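Long-range contact in Baccell_00875 (Bacteroides cellulosilyticus DSM 14838, PDB 5NO8), which is a polysaccharide lyase that probably removes the L-rhamnose caps from glucuronic acid in complex arabinogalactan proteins: residues 391-403 against 417-429. Numbering follows the deposited sequence.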
ATOM      1  N   GLU A 391      -8.237   6.580 -22.485  1.00 24.67           N
ATOM      2  CA  GLU A 391      -8.386   8.028 -22.369  1.00 24.59           C
ATOM      3  C   GLU A 391      -9.479   8.492 -21.395  1.00 23.74           C
ATOM      4  O   GLU A 391      -9.773   9.695 -21.311  1.00 24.21           O
ATOM      5  CB  GLU A 391      -8.606   8.616 -23.790  1.00 26.82           C
ATOM      6  CG  GLU A 391      -9.871   8.139 -24.501  1.00 28.53           C
ATOM      7  CD  GLU A 391      -9.674   6.929 -25.409  1.00 31.11           C
ATOM      8  OE1 GLU A 391      -8.838   6.029 -25.099  1.00 30.52           O
ATOM      9  OE2 GLU A 391     -10.396   6.864 -26.444  1.00 30.41           O
ATOM     10  N   GLY A 392     -10.082   7.562 -20.646  1.00 22.44           N
ATOM     11  CA  GLY A 392     -11.123   7.888 -19.679  1.00 22.64           C
ATOM     12  C   GLY A 392     -10.878   7.179 -18.361  1.00 22.52           C
ATOM     13  O   GLY A 392      -9.714   6.993 -17.951  1.00 22.14           O
ATOM     14  N   ALA A 393     -11.964   6.762 -17.712  1.00 21.33           N
ATOM     15  CA  ALA A 393     -11.916   6.012 -16.457  1.00 21.07           C
ATOM     16  C   ALA A 393     -11.080   6.756 -15.402  1.00 20.43           C
ATOM     17  O   ALA A 393     -11.346   7.932 -15.136  1.00 20.35           O
ATOM     18  CB  ALA A 393     -11.416   4.583 -16.694  1.00 20.62           C
ATOM     19  N   GLU A 394     -10.051   6.124 -14.843  1.00 19.41           N
ATOM     20  CA  GLU A 394      -9.301   6.753 -13.764  1.00 20.01           C
ATOM     21  C   GLU A 394      -8.550   8.014 -14.207  1.00 18.54           C
ATOM     22  O   GLU A 394      -8.117   8.783 -13.344  1.00 19.47           O
ATOM     23  CB  GLU A 394      -8.263   5.780 -13.178  1.00 20.05           C
ATOM     24  CG  GLU A 394      -8.797   4.720 -12.247  1.00 21.62           C
ATOM     25  CD  GLU A 394      -9.319   3.466 -12.930  1.00 22.96           C
ATOM     26  OE1 GLU A 394      -9.534   3.437 -14.177  1.00 24.73           O
ATOM     27  OE2 GLU A 394      -9.517   2.484 -12.182  1.00 25.47           O
ATOM     28  N   ARG A 395      -8.335   8.194 -15.510  1.00 18.53           N
ATOM     29  CA  ARG A 395      -7.677   9.418 -16.033  1.00 19.44           C
ATOM     30  C   ARG A 395      -8.498  10.699 -15.803  1.00 19.95           C
ATOM     31  O   ARG A 395      -7.944  11.802 -15.881  1.00 19.91           O
ATOM     32  CB  ARG A 395      -7.317   9.291 -17.515  1.00 19.53           C
ATOM     33  CG  ARG A 395      -5.974   8.647 -17.854  1.00 20.64           C
ATOM     34  CD  ARG A 395      -5.803   7.247 -17.304  1.00 22.26           C
ATOM     35  NE  ARG A 395      -6.755   6.309 -17.907  1.00 23.05           N
ATOM     36  CZ  ARG A 395      -6.982   5.075 -17.464  1.00 23.68           C
ATOM     37  NH1 ARG A 395      -6.309   4.589 -16.409  1.00 24.18           N
ATOM     38  NH2 ARG A 395      -7.891   4.312 -18.078  1.00 22.89           N
ATOM     39  N   LEU A 396      -9.787  10.565 -15.487  1.00 19.35           N
ATOM     40  CA  LEU A 396     -10.603  11.669 -14.943  1.00 20.30           C
ATOM     41  C   LEU A 396      -9.974  12.427 -13.769  1.00 19.50           C
ATOM     42  O   LEU A 396     -10.246  13.613 -13.593  1.00 19.64           O
ATOM     43  CB  LEU A 396     -12.009  11.210 -14.549  1.00 20.45           C
ATOM     44  CG  LEU A 396     -13.080  11.183 -15.658  1.00 21.60           C
ATOM     45  CD1 LEU A 396     -13.545  12.620 -15.929  1.00 22.29           C
ATOM     46  CD2 LEU A 396     -12.610  10.533 -16.948  1.00 23.02           C
ATOM     47  N   GLY A 397      -9.147  11.747 -12.964  1.00 18.70           N
ATOM     48  CA  GLY A 397      -8.486  12.387 -11.861  1.00 18.04           C
ATOM     49  C   GLY A 397      -7.634  13.568 -12.266  1.00 17.18           C
ATOM     50  O   GLY A 397      -7.539  14.516 -11.493  1.00 18.86           O
ATOM     51  N   MET A 398      -7.037  13.530 -13.445  1.00 16.95           N
ATOM     52  CA  MET A 398      -6.275  14.694 -13.961  1.00 16.58           C
ATOM     53  C   MET A 398      -7.163  15.926 -14.122  1.00 17.62           C
ATOM     54  O   MET A 398      -6.762  17.041 -13.746  1.00 16.98           O
ATOM     55  CB  MET A 398      -5.551  14.362 -15.239  1.00 17.10           C
ATOM     56  CG  MET A 398      -4.334  13.475 -14.955  1.00 17.05           C
ATOM     57  SD  MET A 398      -3.348  13.100 -16.363  1.00 17.47           S
ATOM     58  CE  MET A 398      -4.244  11.665 -16.980  1.00 18.15           C
ATOM     59  N   GLY A 399      -8.400  15.735 -14.593  1.00 16.66           N
ATOM     60  CA  GLY A 399      -9.331  16.865 -14.645  1.00 16.60           C
ATOM     61  C   GLY A 399      -9.753  17.351 -13.276  1.00 16.91           C
ATOM     62  O   GLY A 399      -9.841  18.554 -13.020  1.00 18.06           O
ATOM     63  N   VAL A 400     -10.020  16.438 -12.356  1.00 16.09           N
ATOM     64  CA  VAL A 400     -10.467  16.824 -11.037  1.00 16.93           C
ATOM     65  C   VAL A 400      -9.318  17.578 -10.324  1.00 17.07           C
ATOM     66  O   VAL A 400      -9.543  18.601  -9.662  1.00 17.29           O
ATOM     67  CB  VAL A 400     -10.971  15.619 -10.231  1.00 17.78           C
ATOM     68  CG1 VAL A 400     -11.377  16.025  -8.831  1.00 18.20           C
ATOM     69  CG2 VAL A 400     -12.153  14.961 -10.957  1.00 19.40           C
ATOM     70  N   LEU A 401      -8.091  17.093 -10.497  1.00 16.58           N
ATOM     71  CA  LEU A 401      -6.956  17.795  -9.917  1.00 16.53           C
ATOM     72  C   LEU A 401      -6.842  19.225 -10.491  1.00 15.99           C
ATOM     73  O   LEU A 401      -6.664  20.196  -9.717  1.00 15.25           O
ATOM     74  CB  LEU A 401      -5.644  17.075 -10.206  1.00 16.80           C
ATOM     75  CG  LEU A 401      -4.386  17.814  -9.742  1.00 16.76           C
ATOM     76  CD1 LEU A 401      -4.452  18.124  -8.258  1.00 17.41           C
ATOM     77  CD2 LEU A 401      -3.150  16.997 -10.079  1.00 17.08           C
ATOM     78  N   LEU A 402      -6.875  19.345 -11.819  1.00 15.60           N
ATOM     79  CA  LEU A 402      -6.733  20.681 -12.424  1.00 16.70           C
ATOM     80  C   LEU A 402      -7.823  21.658 -11.979  1.00 17.87           C
ATOM     81  O   LEU A 402      -7.521  22.841 -11.781  1.00 17.11           O
ATOM     82  CB  LEU A 402      -6.594  20.642 -13.923  1.00 16.58           C
ATOM     83  CG  LEU A 402      -5.169  20.521 -14.458  1.00 17.61           C
ATOM     84  CD1 LEU A 402      -4.380  19.342 -13.902  1.00 17.87           C
ATOM     85  CD2 LEU A 402      -5.179  20.495 -15.971  1.00 19.13           C
ATOM     86  N   VAL A 403      -9.053  21.173 -11.771  1.00 18.22           N
ATOM     87  CA  VAL A 403     -10.099  22.027 -11.176  1.00 18.38           C
ATOM     88  C   VAL A 403      -9.720  22.503  -9.782  1.00 18.39           C
ATOM     89  O   VAL A 403      -9.853  23.685  -9.473  1.00 18.66           O
ATOM     90  CB  VAL A 403     -11.478  21.330 -11.050  1.00 19.83           C
ATOM     91  CG1 VAL A 403     -12.462  22.263 -10.352  1.00 20.78           C
ATOM     92  CG2 VAL A 403     -11.992  20.932 -12.403  1.00 20.75           C
ATOM     93  N   SER A 417      -8.019  24.856 -20.496  1.00 21.45           N
ATOM     94  CA  SER A 417      -7.729  23.442 -20.639  1.00 20.42           C
ATOM     95  C   SER A 417      -8.909  22.575 -20.160  1.00 20.27           C
ATOM     96  O   SER A 417      -9.271  21.602 -20.830  1.00 21.02           O
ATOM     97  CB  SER A 417      -6.436  23.107 -19.864  1.00 21.07           C
ATOM     98  OG  SER A 417      -6.210  21.712 -19.795  1.00 20.49           O
ATOM     99  N   LEU A 418      -9.468  22.926 -19.004  1.00 18.82           N
ATOM    100  CA  LEU A 418     -10.556  22.209 -18.379  1.00 19.73           C
ATOM    101  C   LEU A 418     -11.860  22.278 -19.174  1.00 22.20           C
ATOM    102  O   LEU A 418     -12.588  21.282 -19.238  1.00 20.28           O
ATOM    103  CB  LEU A 418     -10.817  22.694 -16.973  1.00 19.81           C
ATOM    104  CG  LEU A 418      -9.775  22.236 -15.941  1.00 19.51           C
ATOM    105  CD1 LEU A 418      -9.879  23.111 -14.715  1.00 18.87           C
ATOM    106  CD2 LEU A 418      -9.988  20.758 -15.575  1.00 19.13           C
ATOM    107  N   LEU A 419     -12.161  23.436 -19.761  1.00 23.40           N
ATOM    108  CA  LEU A 419     -13.363  23.545 -20.620  1.00 24.51           C
ATOM    109  C   LEU A 419     -13.276  22.583 -21.788  1.00 24.91           C
ATOM    110  O   LEU A 419     -14.267  21.947 -22.148  1.00 26.68           O
ATOM    111  CB  LEU A 419     -13.603  24.995 -21.080  1.00 25.13           C
ATOM    112  CG  LEU A 419     -14.053  25.896 -19.925  1.00 27.59           C
ATOM    113  CD1 LEU A 419     -13.849  27.362 -20.291  1.00 30.88           C
ATOM    114  CD2 LEU A 419     -15.493  25.670 -19.500  1.00 28.78           C
ATOM    115  N   ARG A 420     -12.081  22.440 -22.351  1.00 23.66           N
ATOM    116  CA  ARG A 420     -11.856  21.495 -23.411  1.00 24.27           C
ATOM    117  C   ARG A 420     -11.975  20.060 -22.953  1.00 25.70           C
ATOM    118  O   ARG A 420     -12.523  19.216 -23.677  1.00 24.87           O
ATOM    119  CB  ARG A 420     -10.497  21.697 -24.044  1.00 25.82           C
ATOM    120  CG  ARG A 420     -10.423  22.941 -24.893  1.00 26.13           C
ATOM    121  CD  ARG A 420      -9.023  23.158 -25.403  1.00 26.23           C
ATOM    122  NE  ARG A 420      -8.533  22.004 -26.144  1.00 26.02           N
ATOM    123  CZ  ARG A 420      -7.346  21.409 -25.989  1.00 28.09           C
ATOM    124  NH1 ARG A 420      -6.424  21.861 -25.124  1.00 29.15           N
ATOM    125  NH2 ARG A 420      -7.053  20.344 -26.740  1.00 28.10           N
ATOM    126  N   TYR A 421     -11.439  19.775 -21.769  1.00 22.98           N
ATOM    127  CA  TYR A 421     -11.541  18.434 -21.232  1.00 22.46           C
ATOM    128  C   TYR A 421     -12.980  18.031 -20.988  1.00 22.05           C
ATOM    129  O   TYR A 421     -13.413  16.951 -21.422  1.00 23.95           O
ATOM    130  CB  TYR A 421     -10.777  18.312 -19.906  1.00 21.10           C
ATOM    131  CG  TYR A 421     -10.761  16.905 -19.390  1.00 20.38           C
ATOM    132  CD1 TYR A 421     -10.312  15.859 -20.201  1.00 20.90           C
ATOM    133  CD2 TYR A 421     -11.154  16.607 -18.109  1.00 19.71           C
ATOM    134  CE1 TYR A 421     -10.275  14.562 -19.741  1.00 20.59           C
ATOM    135  CE2 TYR A 421     -11.084  15.310 -17.633  1.00 20.80           C
ATOM    136  CZ  TYR A 421     -10.658  14.292 -18.468  1.00 21.21           C
ATOM    137  OH  TYR A 421     -10.603  12.997 -17.993  1.00 21.89           O
ATOM    138  N   ALA A 422     -13.719  18.899 -20.319  1.00 23.29           N
ATOM    139  CA  ALA A 422     -15.105  18.632 -19.966  1.00 25.60           C
ATOM    140  C   ALA A 422     -16.000  18.424 -21.198  1.00 26.55           C
ATOM    141  O   ALA A 422     -16.925  17.612 -21.165  1.00 27.87           O
ATOM    142  CB  ALA A 422     -15.666  19.729 -19.099  1.00 25.59           C
ATOM    143  N   ASP A 423     -15.703  19.146 -22.262  1.00 28.49           N
ATOM    144  CA  ASP A 423     -16.322  18.891 -23.559  1.00 29.86           C
ATOM    145  C   ASP A 423     -15.966  17.551 -24.146  1.00 28.13           C
ATOM    146  O   ASP A 423     -16.845  16.847 -24.645  1.00 27.13           O
ATOM    147  CB  ASP A 423     -15.968  19.976 -24.555  1.00 34.08           C
ATOM    148  CG  ASP A 423     -17.123  20.854 -24.816  1.00 41.92           C
ATOM    149  OD1 ASP A 423     -17.407  21.737 -23.980  1.00 46.58           O
ATOM    150  OD2 ASP A 423     -17.800  20.590 -25.826  1.00 47.03           O
ATOM    151  N   PHE A 424     -14.681  17.207 -24.139  1.00 26.02           N
ATOM    152  CA  PHE A 424     -14.258  15.871 -24.542  1.00 25.84           C
ATOM    153  C   PHE A 424     -15.016  14.790 -23.765  1.00 26.21           C
ATOM    154  O   PHE A 424     -15.514  13.838 -24.362  1.00 25.13           O
ATOM    155  CB  PHE A 424     -12.733  15.668 -24.390  1.00 26.93           C
ATOM    156  CG  PHE A 424     -12.331  14.223 -24.248  1.00 26.86           C
ATOM    157  CD1 PHE A 424     -12.257  13.389 -25.368  1.00 26.90           C
ATOM    158  CD2 PHE A 424     -12.059  13.678 -22.986  1.00 26.55           C
ATOM    159  CE1 PHE A 424     -11.898  12.048 -25.232  1.00 26.18           C
ATOM    160  CE2 PHE A 424     -11.720  12.339 -22.845  1.00 26.86           C
ATOM    161  CZ  PHE A 424     -11.633  11.523 -23.967  1.00 26.34           C
ATOM    162  N   VAL A 425     -15.115  14.939 -22.444  1.00 23.20           N
ATOM    163  CA  VAL A 425     -15.790  13.936 -21.632  1.00 23.99           C
ATOM    164  C   VAL A 425     -17.283  13.821 -22.014  1.00 27.31           C
ATOM    165  O   VAL A 425     -17.802  12.705 -22.225  1.00 25.69           O
ATOM    166  CB  VAL A 425     -15.651  14.227 -20.131  1.00 23.80           C
ATOM    167  CG1 VAL A 425     -16.466  13.255 -19.295  1.00 24.36           C
ATOM    168  CG2 VAL A 425     -14.173  14.157 -19.729  1.00 23.26           C
ATOM    169  N   ARG A 426     -17.961  14.961 -22.040  1.00 27.37           N
ATOM    170  CA  ARG A 426     -19.401  14.989 -22.296  1.00 29.57           C
ATOM    171  C   ARG A 426     -19.745  14.465 -23.688  1.00 29.28           C
ATOM    172  O   ARG A 426     -20.680  13.674 -23.839  1.00 31.48           O
ATOM    173  CB  ARG A 426     -19.949  16.413 -22.088  1.00 30.86           C
ATOM    174  CG  ARG A 426     -21.434  16.584 -22.334  1.00 32.94           C
ATOM    175  CD  ARG A 426     -22.305  15.864 -21.313  1.00 33.21           C
ATOM    176  NE  ARG A 426     -23.685  15.767 -21.819  1.00 32.95           N
ATOM    177  CZ  ARG A 426     -24.357  14.641 -22.097  1.00 34.59           C
ATOM    178  NH1 ARG A 426     -23.847  13.423 -21.869  1.00 33.92           N
ATOM    179  NH2 ARG A 426     -25.601  14.740 -22.577  1.00 33.56           N
ATOM    180  N   ARG A 427     -18.981  14.883 -24.687  1.00 30.38           N
ATOM    181  CA  ARG A 427     -19.299  14.563 -26.077  1.00 34.76           C
ATOM    182  C   ARG A 427     -18.741  13.229 -26.534  1.00 35.54           C
ATOM    183  O   ARG A 427     -19.408  12.536 -27.284  1.00 35.82           O
ATOM    184  CB  ARG A 427     -18.806  15.660 -27.018  1.00 36.90           C
ATOM    185  CG  ARG A 427     -19.503  16.986 -26.814  1.00 41.44           C
ATOM    186  CD  ARG A 427     -18.818  18.080 -27.619  1.00 45.44           C
ATOM    187  NE  ARG A 427     -19.499  19.359 -27.423  1.00 49.53           N
ATOM    188  CZ  ARG A 427     -19.097  20.530 -27.920  1.00 53.90           C
ATOM    189  NH1 ARG A 427     -17.976  20.626 -28.643  1.00 54.63           N
ATOM    190  NH2 ARG A 427     -19.804  21.628 -27.648  1.00 54.34           N
ATOM    191  N   LYS A 428     -17.522  12.874 -26.110  1.00 32.75           N
ATOM    192  CA  LYS A 428     -16.858  11.661 -26.606  1.00 32.81           C
ATOM    193  C   LYS A 428     -16.951  10.448 -25.680  1.00 33.02           C
ATOM    194  O   LYS A 428     -16.985   9.317 -26.169  1.00 32.85           O
ATOM    195  CB  LYS A 428     -15.400  11.930 -26.929  1.00 34.27           C
ATOM    196  CG  LYS A 428     -15.186  13.006 -27.981  1.00 38.37           C
ATOM    197  CD  LYS A 428     -15.549  12.493 -29.376  1.00 40.97           C
ATOM    198  CE  LYS A 428     -15.097  13.458 -30.461  1.00 43.45           C
ATOM    199  NZ  LYS A 428     -15.788  14.776 -30.321  1.00 46.22           N
ATOM    200  N   LEU A 429     -16.950  10.664 -24.366  1.00 30.78           N
ATOM    201  CA  LEU A 429     -17.029   9.552 -23.414  1.00 31.20           C
ATOM    202  C   LEU A 429     -18.436   9.228 -22.942  1.00 31.65           C
ATOM    203  O   LEU A 429     -18.657   8.147 -22.376  1.00 33.30           O
ATOM    204  CB  LEU A 429     -16.137   9.799 -22.190  1.00 30.09           C
ATOM    205  CG  LEU A 429     -14.647   9.949 -22.456  1.00 29.43           C
ATOM    206  CD1 LEU A 429     -13.939  10.070 -21.114  1.00 30.25           C
ATOM    207  CD2 LEU A 429     -14.060   8.816 -23.285  1.00 28.69           C
TER
HETATM  208  O   HOH W   1      -8.975  11.607 -19.683  1.00 23.14           O
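Leu-418 and Tyr-421 pack on Gly-399 and Leu-396 where the consecutive helices 396-409 and 412-429 form a buried antiparallel helical hairpin within the alpha-helical part of the lyase. The axes of 396-403 and 417-429 run roughly antiparallel, at 146°, and come within 10.3 Å of each other. Leu-418 reaches across with both methyls: CD2 rests 3.4 Å from Gly-399 O and also meets Leu-402 CB, while CD1 lies over the backbone of Val-403. The side chain of Val-403 crosses that of Leu-418 at about a right angle and also touches helix 448-465.

One turn on, the Tyr-421 ring passes close to the backbone at Gly-399, its CE2 3.8 Å from Gly-399 CA. With CG anti to the backbone N (chi1 -175°), the ring extends toward Leu-396, whose CD1 approaches it obliquely and whose CD2 comes to 3.3 Å from Tyr-421 OH. Val-425 CG2 lies over one ring face, offset toward the rim, and also touches Leu-396 CD1. In the loop before helix 396-409, Gly-392 CA lies 3.8 Å from Leu-429 CD1, and Glu-391 O sits at the edge of the Phe-424 ring, near its plane, 3.6 Å from Phe-424 CE2. The buried phenol is served by a water, which accepts from Tyr-421 OH at 2.7 Å and donates to Glu-391 O at 2.6 Å.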